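Local coordinates for protein tRNA-splicing ligase RtcB (Thermus thermophilus, PDB 2EPG) that probably joins RNA ends as a GTP-dependent, manganese-dependent ligase, sealing a 3'-phosphate or 2',3'-cyclic phosphate end to a 5'-hydroxyl end, at residues Ile159-Ala164 / Ala190-Val195; Arg437-Arg442 / Leu482-Gly487; Leu232-Phe237 / Arg375-Pro380; Pro269-Glu274 / Ile285-Gly290; Leu337-Ala342 / Gly358-Phe363. All blocks are in the same frame, centred on the assembly; numbering follows the deposited sequence.

In the fold
Contact 5 lies closest to the chain's centre, about 5 Å from it, and holds His339 and Asn340 of the predicted GMP and manganese site. The His339 side chain is about 3 Å from that of His410, the predicted nucleotidylated histidine. Contact 3 touches contact 5 directly: Gln379 NE2 lies 2.7 Å from Arg361 O, a probable hydrogen bond. Contact 2 carries Lys486, another predicted GMP residue, with its centre 26 Å from that of contact 5. Contacts 1 and 4 lie away from the predicted GMP and manganese sites, about 6 Å apart at their nearest atoms. Both involve helix 288-321. Contacts 2 and 4 are on opposite sides of the chain's centre, 46 Å between centres.

Contact 1 (Ile159-Ala164 / Ala190-Val195); sequences ILKEGA and ANPDKV
Leu160 and Lys161 both set CG anti to the carbonyl carbon, with chi1 of -58° and -68°. These torsions bring their side chains to the Pro192 ring from the last turn of helix 153-162. Lys161 crosses the ring at about a right angle. Its CG sits 3.2 Å from Pro192 CD, tighter than usual van der Waals contact. A bend at chi3 (-64°) then turns the rest of the lysine chain. Leu160 slides past the proline in the opposite direction, with CB 3.9 Å from Pro192 CG and CD1 4.0 Å from Pro192 CB. Ala190 packs its methyl on the helix backbone: Ala190 CB is 3.1 Å from Leu160 O. No hydrogen bond crosses between the segments. Replacing Pro192 by a glycine would remove the ring and would probably leave Leu160 and the Lys161 methylenes poorly packed. Asn191 OD1 accepts from Asp193 N at 2.6 Å and shapes the loop around the proline. Helix 288-321 runs beside both segments, with Phe303 on Leu160 and Asn302 on Ala190. The arrangement is apolar packing of a helix C-terminus against a loop, whose Asn191 makes an Asx turn leading into the 3-10 segment 192-194.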
# COMPACT_ATOMS: atom_id res chain seq x y z
N ILE A 159 1.92 18.02 -10.16
CA ILE A 159 1.47 16.67 -9.85
C ILE A 159 1.95 16.25 -8.47
O ILE A 159 1.19 15.67 -7.69
CB ILE A 159 1.96 15.66 -10.93
CG1 ILE A 159 1.15 15.86 -12.21
CG2 ILE A 159 1.76 14.23 -10.47
CD1 ILE A 159 1.53 14.96 -13.35
N LEU A 160 3.20 16.58 -8.13
CA LEU A 160 3.72 16.21 -6.82
C LEU A 160 2.94 16.84 -5.68
O LEU A 160 2.91 16.31 -4.57
CB LEU A 160 5.20 16.60 -6.70
CG LEU A 160 6.18 16.01 -7.71
CD1 LEU A 160 7.62 16.34 -7.26
CD2 LEU A 160 6.01 14.51 -7.81
N LYS A 161 2.32 17.99 -5.94
CA LYS A 161 1.56 18.69 -4.92
C LYS A 161 0.10 18.33 -4.87
O LYS A 161 -0.50 18.22 -3.80
CB LYS A 161 1.66 20.21 -5.14
CG LYS A 161 3.03 20.81 -4.91
CD LYS A 161 3.09 22.30 -5.31
CE LYS A 161 2.85 22.47 -6.81
NZ LYS A 161 2.96 23.89 -7.27
N GLU A 162 -0.48 18.14 -6.05
CA GLU A 162 -1.91 17.87 -6.16
C GLU A 162 -2.34 16.41 -6.20
O GLU A 162 -3.48 16.10 -5.89
CB GLU A 162 -2.48 18.64 -7.38
CG GLU A 162 -4.01 18.55 -7.53
CD GLU A 162 -4.55 19.41 -8.69
OE1 GLU A 162 -5.69 19.17 -9.15
OE2 GLU A 162 -3.83 20.34 -9.12
N GLY A 163 -1.44 15.52 -6.60
CA GLY A 163 -1.81 14.11 -6.65
C GLY A 163 -2.58 13.65 -7.88
O GLY A 163 -2.54 14.29 -8.93
N ALA A 164 -3.27 12.52 -7.74
CA ALA A 164 -4.03 11.92 -8.83
C ALA A 164 -5.07 12.85 -9.43
O ALA A 164 -5.32 12.80 -10.63
CB ALA A 164 -4.71 10.62 -8.36
N ALA A 190 2.66 17.65 0.82
CA ALA A 190 3.63 17.64 -0.26
C ALA A 190 4.23 19.00 -0.57
O ALA A 190 3.53 20.01 -0.59
CB ALA A 190 3.00 17.07 -1.52
N ASN A 191 5.54 19.01 -0.81
CA ASN A 191 6.28 20.21 -1.17
C ASN A 191 7.39 19.78 -2.11
O ASN A 191 8.40 19.22 -1.68
CB ASN A 191 6.93 20.87 0.05
CG ASN A 191 7.68 22.14 -0.30
OD1 ASN A 191 8.14 22.31 -1.44
ND2 ASN A 191 7.82 23.04 0.67
N PRO A 192 7.24 20.02 -3.42
CA PRO A 192 8.31 19.60 -4.33
C PRO A 192 9.67 20.21 -4.01
O PRO A 192 10.69 19.64 -4.35
CB PRO A 192 7.79 20.02 -5.70
CG PRO A 192 6.30 20.13 -5.52
CD PRO A 192 6.18 20.74 -4.15
N ASP A 193 9.69 21.37 -3.35
CA ASP A 193 10.97 22.02 -3.02
C ASP A 193 11.87 21.14 -2.16
O ASP A 193 13.09 21.28 -2.20
CB ASP A 193 10.73 23.35 -2.30
CG ASP A 193 10.05 24.39 -3.19
OD1 ASP A 193 9.53 25.38 -2.63
OD2 ASP A 193 10.05 24.22 -4.43
N LYS A 194 11.27 20.25 -1.37
CA LYS A 194 12.01 19.36 -0.48
C LYS A 194 12.43 18.07 -1.18
O LYS A 194 13.11 17.22 -0.60
CB LYS A 194 11.16 19.05 0.74
CG LYS A 194 10.50 20.28 1.37
CD LYS A 194 11.54 21.28 1.89
CE LYS A 194 10.88 22.47 2.57
NZ LYS A 194 11.83 23.18 3.45
N VAL A 195 12.02 17.92 -2.44
CA VAL A 195 12.38 16.74 -3.23
C VAL A 195 13.66 17.10 -3.99
O VAL A 195 13.70 18.11 -4.69
CB VAL A 195 11.26 16.40 -4.22
CG1 VAL A 195 11.69 15.25 -5.15
CG2 VAL A 195 10.00 16.03 -3.45

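Contact 2 (Arg437-Arg442 / Leu482-Gly487); sequences RGILVR and LIVVKG
Strands 440-442 and 483-486 run parallel, their axes 4.7 Å apart at closest approach and 13° from exact alignment. Four backbone hydrogen bonds join 437-442 to 482-487. Leu440 N gives to Leu482 O, and Leu440 O takes the N-H of Val484 at 2.8 Å in a nearly straight bond (170°). Arg442 repeats the pattern, with its N on Val484 O and its O receiving from Lys486 N. Side chains alternate between the two faces. Just before the strand, Ile439 CG2 meets Val484 CG2 at 3.8 Å, the two side chains crossing obliquely. Further along, Val441 CG1 touches Lys486 CD at 3.9 Å. Lys486 is predicted to bind GMP. On the face opposite to Val441 and Val484, Arg442 CB lies 4.0 Å from Val485 CG2. The bend at chi2 (44°) carries the guanidinium off the strand pair. There Arg442 NH2 donates to Val441 O at 3.2 Å from above the carbonyl plane, while NH1 pairs with Asp132. Helix 127-137 lies against Arg442, through Ala131 and Tyr135. Strand 216-225 borders strand 474-486 antiparallel, and Leu482 and Ile483 form a classic beta bulge opposite its Val219.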
# COMPACT_ATOMS: atom_id res chain seq x y z
N ARG A 437 -0.92 -22.67 -15.90
CA ARG A 437 -2.06 -22.47 -15.02
C ARG A 437 -3.08 -21.57 -15.71
O ARG A 437 -3.97 -21.01 -15.07
CB ARG A 437 -1.61 -21.85 -13.69
CG ARG A 437 -0.51 -20.81 -13.83
CD ARG A 437 -0.22 -20.11 -12.50
NE ARG A 437 0.03 -21.05 -11.41
CZ ARG A 437 0.37 -20.69 -10.18
NH1 ARG A 437 0.57 -21.61 -9.24
NH2 ARG A 437 0.50 -19.40 -9.88
N GLY A 438 -2.93 -21.46 -17.03
CA GLY A 438 -3.82 -20.64 -17.83
C GLY A 438 -3.67 -19.14 -17.59
O GLY A 438 -4.66 -18.45 -17.35
N ILE A 439 -2.44 -18.65 -17.66
CA ILE A 439 -2.18 -17.23 -17.43
C ILE A 439 -1.25 -16.67 -18.50
O ILE A 439 -0.11 -17.09 -18.63
CB ILE A 439 -1.55 -17.00 -16.04
CG1 ILE A 439 -2.49 -17.53 -14.95
CG2 ILE A 439 -1.28 -15.52 -15.83
CD1 ILE A 439 -1.94 -17.39 -13.54
N LEU A 440 -1.75 -15.71 -19.28
CA LEU A 440 -0.94 -15.09 -20.32
C LEU A 440 -0.03 -14.05 -19.68
O LEU A 440 -0.48 -13.22 -18.89
CB LEU A 440 -1.84 -14.43 -21.37
CG LEU A 440 -2.91 -15.31 -22.03
CD1 LEU A 440 -3.51 -14.54 -23.18
CD2 LEU A 440 -2.31 -16.61 -22.52
N VAL A 441 1.25 -14.10 -20.02
CA VAL A 441 2.21 -13.16 -19.45
C VAL A 441 2.81 -12.22 -20.49
O VAL A 441 3.07 -12.61 -21.63
CB VAL A 441 3.36 -13.90 -18.72
CG1 VAL A 441 4.32 -12.89 -18.10
CG2 VAL A 441 2.79 -14.80 -17.63
N ARG A 442 3.01 -10.97 -20.08
CA ARG A 442 3.58 -9.93 -20.92
C ARG A 442 4.70 -9.27 -20.13
O ARG A 442 4.44 -8.52 -19.19
CB ARG A 442 2.51 -8.90 -21.28
CG ARG A 442 1.87 -9.08 -22.65
CD ARG A 442 1.54 -10.54 -22.91
NE ARG A 442 0.90 -10.76 -24.20
CZ ARG A 442 0.62 -11.97 -24.68
NH1 ARG A 442 0.03 -12.10 -25.86
NH2 ARG A 442 0.94 -13.05 -23.98
N LEU A 482 -5.67 -13.78 -14.77
CA LEU A 482 -5.83 -14.33 -16.12
C LEU A 482 -4.69 -13.83 -16.99
O LEU A 482 -4.16 -14.58 -17.81
CB LEU A 482 -7.14 -13.85 -16.74
CG LEU A 482 -8.45 -14.44 -16.21
CD1 LEU A 482 -9.60 -13.53 -16.60
CD2 LEU A 482 -8.64 -15.84 -16.75
N ILE A 483 -4.34 -12.56 -16.82
CA ILE A 483 -3.27 -11.92 -17.58
C ILE A 483 -2.35 -11.16 -16.65
O ILE A 483 -2.81 -10.38 -15.80
CB ILE A 483 -3.81 -10.88 -18.58
CG1 ILE A 483 -4.75 -11.53 -19.59
CG2 ILE A 483 -2.63 -10.22 -19.30
CD1 ILE A 483 -5.44 -10.51 -20.49
N VAL A 484 -1.05 -11.36 -16.82
CA VAL A 484 -0.06 -10.67 -15.99
C VAL A 484 0.87 -9.86 -16.89
O VAL A 484 1.49 -10.40 -17.80
CB VAL A 484 0.77 -11.68 -15.15
CG1 VAL A 484 1.91 -10.95 -14.47
CG2 VAL A 484 -0.11 -12.36 -14.09
N VAL A 485 0.94 -8.56 -16.63
CA VAL A 485 1.81 -7.65 -17.37
C VAL A 485 2.85 -7.12 -16.38
O VAL A 485 2.50 -6.46 -15.40
CB VAL A 485 1.01 -6.45 -17.95
CG1 VAL A 485 1.95 -5.48 -18.66
CG2 VAL A 485 -0.05 -6.95 -18.92
N LYS A 486 4.12 -7.44 -16.63
CA LYS A 486 5.23 -7.02 -15.76
C LYS A 486 5.98 -5.82 -16.33
O LYS A 486 6.05 -5.64 -17.55
CB LYS A 486 6.22 -8.17 -15.59
CG LYS A 486 5.58 -9.53 -15.69
CD LYS A 486 6.61 -10.66 -15.80
CE LYS A 486 7.48 -10.79 -14.55
NZ LYS A 486 8.37 -12.00 -14.66
N GLY A 487 6.56 -5.02 -15.44
CA GLY A 487 7.30 -3.85 -15.87
C GLY A 487 8.73 -4.12 -16.29
O GLY A 487 9.19 -5.28 -16.21
OXT GLY A 487 9.40 -3.15 -16.72

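Contact 3 (Leu232-Phe237 / Arg375-Pro380); sequences LAFGLF and RRVGQP
A Schellman motif ends helix 228-234, and this C-terminal turn packs on the loop leading into strand 380-383. Gly235 takes the positive phi of the motif, and its N bonds back to Leu232 O. Phe234 carries most of the contact. Its CG is anti to the carbonyl carbon (chi1 -70°), which directs the ring at the loop. Pro380 covers one face of this ring. Its CG lies 3.7 Å from the ring centroid and 20° off the normal, a CH-pi contact displaced toward the rim. The two side chains cross obliquely. Gly378 O comes to the ring edge, near the ring plane, at 3.3 Å from Phe234 CZ. Val377 approaches obliquely, with CG2 3.6 Å from Phe234 CE1. The same methyl reaches back to the helix, where it is 3.9 Å from Ala233 CB. Gln379 points the other way. Its NE2 bonds to Pro380 O at 3.1 Å and also to Arg361 O. The amide is thus gripped by two carbonyls and tied to the chain of contact 5. Tyr374 meets the Phe234 ring edge-to-face, and Val393, Ala395 and Val476 touch the same side chain. The arrangement is a Schellman-capped helix C-terminus whose last aromatic residue packs on the loop before strand 380-383, with a proline CH-pi contact over one ring face.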
# COMPACT_ATOMS: atom_id res chain seq x y z
N LEU A 232 -21.57 -6.47 -2.30
CA LEU A 232 -22.59 -5.65 -2.94
C LEU A 232 -22.21 -4.18 -2.83
O LEU A 232 -22.25 -3.43 -3.81
CB LEU A 232 -23.96 -5.84 -2.27
CG LEU A 232 -25.03 -4.89 -2.80
CD1 LEU A 232 -25.40 -5.30 -4.23
CD2 LEU A 232 -26.27 -4.91 -1.90
N ALA A 233 -21.85 -3.76 -1.62
CA ALA A 233 -21.45 -2.39 -1.38
C ALA A 233 -20.23 -2.00 -2.21
O ALA A 233 -20.16 -0.88 -2.69
CB ALA A 233 -21.17 -2.17 0.11
N PHE A 234 -19.27 -2.91 -2.37
CA PHE A 234 -18.05 -2.62 -3.15
C PHE A 234 -18.27 -2.84 -4.64
O PHE A 234 -17.37 -2.59 -5.44
CB PHE A 234 -16.87 -3.53 -2.74
CG PHE A 234 -16.29 -3.24 -1.38
CD1 PHE A 234 -16.70 -2.12 -0.64
CD2 PHE A 234 -15.36 -4.11 -0.82
CE1 PHE A 234 -16.19 -1.87 0.63
CE2 PHE A 234 -14.84 -3.88 0.46
CZ PHE A 234 -15.26 -2.76 1.19
N GLY A 235 -19.45 -3.34 -5.01
CA GLY A 235 -19.73 -3.58 -6.42
C GLY A 235 -18.98 -4.77 -6.98
O GLY A 235 -18.52 -4.74 -8.12
N LEU A 236 -18.83 -5.82 -6.17
CA LEU A 236 -18.14 -7.03 -6.59
C LEU A 236 -19.12 -8.20 -6.76
O LEU A 236 -20.09 -8.31 -6.02
CB LEU A 236 -17.09 -7.43 -5.54
CG LEU A 236 -15.78 -6.65 -5.49
CD1 LEU A 236 -14.95 -7.06 -4.26
CD2 LEU A 236 -14.99 -6.92 -6.79
N PHE A 237 -18.87 -9.05 -7.75
CA PHE A 237 -19.69 -10.24 -7.98
C PHE A 237 -18.84 -11.34 -8.61
O PHE A 237 -17.88 -11.07 -9.33
CB PHE A 237 -20.94 -9.93 -8.83
CG PHE A 237 -20.64 -9.48 -10.23
CD1 PHE A 237 -20.56 -10.41 -11.27
CD2 PHE A 237 -20.49 -8.13 -10.53
CE1 PHE A 237 -20.34 -9.99 -12.59
CE2 PHE A 237 -20.27 -7.70 -11.84
CZ PHE A 237 -20.19 -8.64 -12.87
N ARG A 375 -19.13 3.25 3.53
CA ARG A 375 -19.12 3.59 4.93
C ARG A 375 -19.81 2.61 5.87
O ARG A 375 -19.36 2.41 7.00
CB ARG A 375 -19.67 5.02 5.12
CG ARG A 375 -19.35 5.62 6.50
CD ARG A 375 -19.57 7.13 6.52
NE ARG A 375 -18.77 7.82 5.51
CZ ARG A 375 -19.08 9.00 4.97
NH1 ARG A 375 -18.28 9.54 4.06
NH2 ARG A 375 -20.18 9.63 5.33
N ARG A 376 -20.87 1.97 5.41
CA ARG A 376 -21.56 1.00 6.25
C ARG A 376 -20.78 -0.29 6.44
O ARG A 376 -20.90 -0.93 7.48
CB ARG A 376 -22.94 0.64 5.67
CG ARG A 376 -23.94 1.77 5.69
CD ARG A 376 -25.24 1.40 4.97
NE ARG A 376 -26.10 2.57 4.84
CZ ARG A 376 -27.18 2.64 4.07
NH1 ARG A 376 -27.90 3.76 4.01
NH2 ARG A 376 -27.55 1.58 3.34
N VAL A 377 -19.97 -0.67 5.46
CA VAL A 377 -19.24 -1.92 5.58
C VAL A 377 -17.75 -1.81 5.87
O VAL A 377 -17.12 -2.81 6.22
CB VAL A 377 -19.41 -2.78 4.30
CG1 VAL A 377 -20.88 -3.02 4.03
CG2 VAL A 377 -18.73 -2.10 3.12
N GLY A 378 -17.19 -0.61 5.74
CA GLY A 378 -15.77 -0.43 6.00
C GLY A 378 -14.95 -0.19 4.72
O GLY A 378 -15.40 -0.48 3.62
N GLN A 379 -13.74 0.32 4.89
CA GLN A 379 -12.85 0.62 3.78
C GLN A 379 -12.35 -0.65 3.09
O GLN A 379 -12.03 -1.63 3.75
CB GLN A 379 -11.63 1.39 4.30
CG GLN A 379 -10.58 1.78 3.23
CD GLN A 379 -9.22 1.96 3.85
OE1 GLN A 379 -8.99 2.90 4.62
NE2 GLN A 379 -8.32 1.05 3.54
N PRO A 380 -12.27 -0.63 1.76
CA PRO A 380 -11.76 -1.83 1.07
C PRO A 380 -10.26 -1.97 1.41
O PRO A 380 -9.56 -0.98 1.58
CB PRO A 380 -11.96 -1.50 -0.42
CG PRO A 380 -13.09 -0.49 -0.43
CD PRO A 380 -12.80 0.35 0.80

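Contact 4 (Pro269-Glu274 / Ile285-Gly290); sequences PRYGIE and IKSPEG
The tight part of this contact is one very short hydrogen bond, and the loose part is a distant ion pair beside it. Tyr271 OH donates to Glu289 OE2 at 2.5 Å. The hydroxyl meets this oxygen from 27° above the carboxylate plane. Ring and carboxylate planes are 66° apart, and OE2 lies at the ring edge. Glu289 reaches this position by a bend at chi2 (81°). Ser287 CB packs obliquely by the tip of the tyrosine, 3.7 Å from Tyr271 OH. On the exposed side, Arg270 extends a straight chain from CG to NE. Its NH2 stays 3.7 Å from Glu289 OE1, a long salt bridge. No N-H is aimed at this oxygen, off the guanidinium plane, so only charges attract. This positive charge and the short phenol bond would probably favour an ionised Glu289. A phenylalanine in place of Tyr271 would lack the hydroxyl and would probably leave Glu289 with only the long pairing to Arg270 across this contact. Ser287 is the N-cap of helix 288-321, its OG accepting from Gly290 N at 2.9 Å and also bonded to Pro284 O. The contact joins the short, weakly bonded helix 268-271 to the start of helix 288-321. Pro284 of strand 283-284 touches Tyr271, and Arg263 and Phe264 of helix 250-265 pack on Glu289.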
# COMPACT_ATOMS: atom_id res chain seq x y z
N PRO A 269 22.80 13.67 16.11
CA PRO A 269 23.45 14.06 17.37
C PRO A 269 22.67 15.18 18.03
O PRO A 269 22.26 15.08 19.19
CB PRO A 269 24.83 14.54 16.91
CG PRO A 269 25.06 13.79 15.65
CD PRO A 269 23.73 13.88 14.98
N ARG A 270 22.47 16.25 17.27
CA ARG A 270 21.75 17.43 17.73
C ARG A 270 20.51 17.08 18.55
O ARG A 270 20.26 17.69 19.58
CB ARG A 270 21.29 18.27 16.54
CG ARG A 270 22.36 18.55 15.53
CD ARG A 270 21.80 19.39 14.40
NE ARG A 270 22.81 19.66 13.37
CZ ARG A 270 22.60 20.42 12.30
NH1 ARG A 270 23.57 20.60 11.42
NH2 ARG A 270 21.41 20.98 12.10
N TYR A 271 19.75 16.09 18.09
CA TYR A 271 18.50 15.72 18.74
C TYR A 271 18.56 14.72 19.88
O TYR A 271 17.58 14.55 20.60
CB TYR A 271 17.51 15.26 17.68
CG TYR A 271 17.31 16.32 16.63
CD1 TYR A 271 17.48 16.05 15.27
CD2 TYR A 271 17.02 17.63 17.00
CE1 TYR A 271 17.38 17.06 14.31
CE2 TYR A 271 16.92 18.65 16.06
CZ TYR A 271 17.10 18.36 14.72
OH TYR A 271 17.02 19.40 13.80
N GLY A 272 19.70 14.05 20.04
CA GLY A 272 19.83 13.09 21.12
C GLY A 272 18.94 11.86 21.01
O GLY A 272 18.52 11.30 22.03
N ILE A 273 18.66 11.43 19.79
CA ILE A 273 17.83 10.25 19.56
C ILE A 273 18.74 9.02 19.50
O ILE A 273 19.53 8.88 18.57
CB ILE A 273 17.05 10.37 18.24
CG1 ILE A 273 16.14 11.61 18.27
CG2 ILE A 273 16.21 9.13 18.01
CD1 ILE A 273 15.55 11.99 16.92
N GLU A 274 18.63 8.15 20.49
CA GLU A 274 19.44 6.94 20.54
C GLU A 274 18.87 5.85 19.64
O GLU A 274 17.72 5.45 19.78
CB GLU A 274 19.53 6.43 21.98
CG GLU A 274 20.19 5.07 22.12
CD GLU A 274 20.30 4.63 23.57
OE1 GLU A 274 20.97 5.34 24.36
OE2 GLU A 274 19.72 3.57 23.92
N ILE A 285 9.59 14.79 14.45
CA ILE A 285 8.56 15.18 13.51
C ILE A 285 8.55 16.72 13.42
O ILE A 285 8.42 17.28 12.34
CB ILE A 285 7.18 14.66 14.00
CG1 ILE A 285 7.08 13.15 13.76
CG2 ILE A 285 6.05 15.39 13.29
CD1 ILE A 285 6.05 12.48 14.61
N LYS A 286 8.73 17.39 14.56
CA LYS A 286 8.71 18.86 14.56
C LYS A 286 10.01 19.59 14.21
O LYS A 286 10.06 20.82 14.28
CB LYS A 286 8.22 19.38 15.91
CG LYS A 286 6.73 19.19 16.16
CD LYS A 286 6.41 19.74 17.54
CE LYS A 286 4.94 19.67 17.87
NZ LYS A 286 4.73 20.21 19.24
N SER A 287 11.05 18.85 13.85
CA SER A 287 12.34 19.42 13.49
C SER A 287 12.35 19.77 12.01
O SER A 287 11.56 19.23 11.23
CB SER A 287 13.45 18.39 13.71
OG SER A 287 13.36 17.36 12.71
N PRO A 288 13.25 20.69 11.59
CA PRO A 288 13.33 21.08 10.18
C PRO A 288 13.52 19.86 9.28
O PRO A 288 12.82 19.70 8.29
CB PRO A 288 14.53 22.03 10.15
CG PRO A 288 14.37 22.75 11.45
CD PRO A 288 14.05 21.61 12.42
N GLU A 289 14.44 18.98 9.65
CA GLU A 289 14.70 17.78 8.87
C GLU A 289 13.49 16.84 8.83
O GLU A 289 13.21 16.21 7.80
CB GLU A 289 15.92 17.04 9.42
CG GLU A 289 17.21 17.86 9.41
CD GLU A 289 17.32 18.83 10.57
OE1 GLU A 289 18.31 19.58 10.63
OE2 GLU A 289 16.43 18.85 11.44
N GLY A 290 12.81 16.71 9.97
CA GLY A 290 11.65 15.85 10.04
C GLY A 290 10.57 16.40 9.13
O GLY A 290 10.02 15.69 8.29

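Contact 5 (Leu337-Ala342 / Gly358-Phe363); sequences LAHNNA and GATRAF
Leu337 begins the contact by placing CD1 3.7 Å from Thr360 CB, the side chains crossing obliquely. Ala338 follows with its carbonyl. Water 1 lies within bonding distance of Ala338 O and accepts from Arg361 N at 3.0 Å, linking the backbones. Water 2 bridges Ala359 O and, weakly, Ala338 O. At His339 the carbonyl takes Ala359 N in its plane, on a lone pair, at 3.1 Å. A weak bond from Gly358 N reaches the same oxygen. The His339 ring lies alongside Thr360, with CD2 and NE2 both 3.5 Å from Thr360 CG2. Its nitrogens are occupied too: ND1 bonds to His410 and NE2 to Leu382 O. Asn340 turns its CG anti to the carbonyl carbon (chi1 -68°), so that OD1 accepts from Gly358 N at 2.8 Å. Its ND2 bonds to Asp106 O. Thr360 OG1 bonds to Cys409 O, beside His410. His339 and Asn340 are predicted GMP residues, and His339 a predicted manganese ligand. With its NE2 facing a carbonyl, the His339 ring is consistent with a proton on that nitrogen here, so ND1 would be the lone-pair nitrogen, and metal binding there would probably displace its bond to His410.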
# COMPACT_ATOMS: atom_id res chain seq x y z
N LEU A 337 -5.12 2.18 -2.51
CA LEU A 337 -4.47 2.48 -1.24
C LEU A 337 -3.00 2.11 -1.20
O LEU A 337 -2.53 1.25 -1.94
CB LEU A 337 -5.19 1.79 -0.07
CG LEU A 337 -4.86 0.31 0.22
CD1 LEU A 337 -5.65 -0.18 1.45
CD2 LEU A 337 -5.20 -0.54 -1.01
N ALA A 338 -2.28 2.79 -0.32
CA ALA A 338 -0.85 2.59 -0.14
C ALA A 338 -0.53 1.40 0.75
O ALA A 338 -1.33 1.03 1.60
CB ALA A 338 -0.24 3.86 0.47
N HIS A 339 0.66 0.83 0.55
CA HIS A 339 1.16 -0.29 1.35
C HIS A 339 2.39 0.19 2.14
O HIS A 339 2.83 -0.48 3.06
CB HIS A 339 1.51 -1.49 0.46
CG HIS A 339 0.32 -2.31 0.05
ND1 HIS A 339 0.38 -3.68 -0.12
CD2 HIS A 339 -0.97 -1.96 -0.16
CE1 HIS A 339 -0.83 -4.14 -0.41
NE2 HIS A 339 -1.67 -3.11 -0.44
N ASN A 340 2.94 1.34 1.75
CA ASN A 340 4.09 1.95 2.45
C ASN A 340 3.78 3.44 2.56
O ASN A 340 3.66 4.11 1.54
CB ASN A 340 5.41 1.82 1.67
CG ASN A 340 5.91 0.38 1.56
OD1 ASN A 340 5.89 -0.37 2.53
ND2 ASN A 340 6.39 0.02 0.39
N ASN A 341 3.65 3.95 3.78
CA ASN A 341 3.37 5.36 3.95
C ASN A 341 3.27 5.78 5.40
O ASN A 341 3.00 4.96 6.27
CB ASN A 341 2.05 5.70 3.26
CG ASN A 341 2.11 6.99 2.48
OD1 ASN A 341 1.12 7.41 1.88
ND2 ASN A 341 3.28 7.62 2.47
N ALA A 342 3.50 7.06 5.68
CA ALA A 342 3.35 7.59 7.03
C ALA A 342 2.32 8.68 6.83
O ALA A 342 2.44 9.50 5.91
CB ALA A 342 4.65 8.17 7.55
N GLY A 358 4.59 -1.96 4.47
CA GLY A 358 4.06 -3.28 4.16
C GLY A 358 2.83 -3.59 5.01
O GLY A 358 2.69 -4.68 5.56
N ALA A 359 1.96 -2.60 5.14
CA ALA A 359 0.73 -2.75 5.91
C ALA A 359 -0.17 -1.67 5.33
O ALA A 359 0.31 -0.70 4.73
CB ALA A 359 0.98 -2.51 7.39
N THR A 360 -1.47 -1.86 5.51
CA THR A 360 -2.44 -0.94 4.95
C THR A 360 -3.27 -0.20 5.96
O THR A 360 -3.42 -0.65 7.09
CB THR A 360 -3.46 -1.69 4.05
OG1 THR A 360 -4.03 -2.78 4.80
CG2 THR A 360 -2.79 -2.24 2.80
N ARG A 361 -3.80 0.94 5.53
CA ARG A 361 -4.70 1.71 6.37
C ARG A 361 -5.95 0.88 6.13
O ARG A 361 -6.17 0.38 5.03
CB ARG A 361 -4.93 3.12 5.83
CG ARG A 361 -5.70 4.01 6.79
CD ARG A 361 -6.14 5.32 6.15
NE ARG A 361 -7.20 5.12 5.18
CZ ARG A 361 -7.85 6.11 4.57
NH1 ARG A 361 -8.82 5.85 3.69
NH2 ARG A 361 -7.53 7.37 4.83
N ALA A 362 -6.78 0.72 7.15
CA ALA A 362 -7.97 -0.10 7.01
C ALA A 362 -9.07 0.41 7.91
O ALA A 362 -9.44 -0.24 8.90
CB ALA A 362 -7.62 -1.54 7.37
N PHE A 363 -9.58 1.60 7.57
CA PHE A 363 -10.64 2.21 8.34
C PHE A 363 -11.93 1.39 8.33
O PHE A 363 -12.24 0.66 7.37
CB PHE A 363 -10.88 3.64 7.85
CG PHE A 363 -9.80 4.61 8.27
CD1 PHE A 363 -9.76 5.90 7.76
CD2 PHE A 363 -8.80 4.21 9.17
CE1 PHE A 363 -8.76 6.79 8.14
CE2 PHE A 363 -7.79 5.09 9.57
CZ PHE A 363 -7.76 6.39 9.05
O HOH W 1 -2.82 2.36 3.06
O HOH W 2 -0.06 2.21 3.96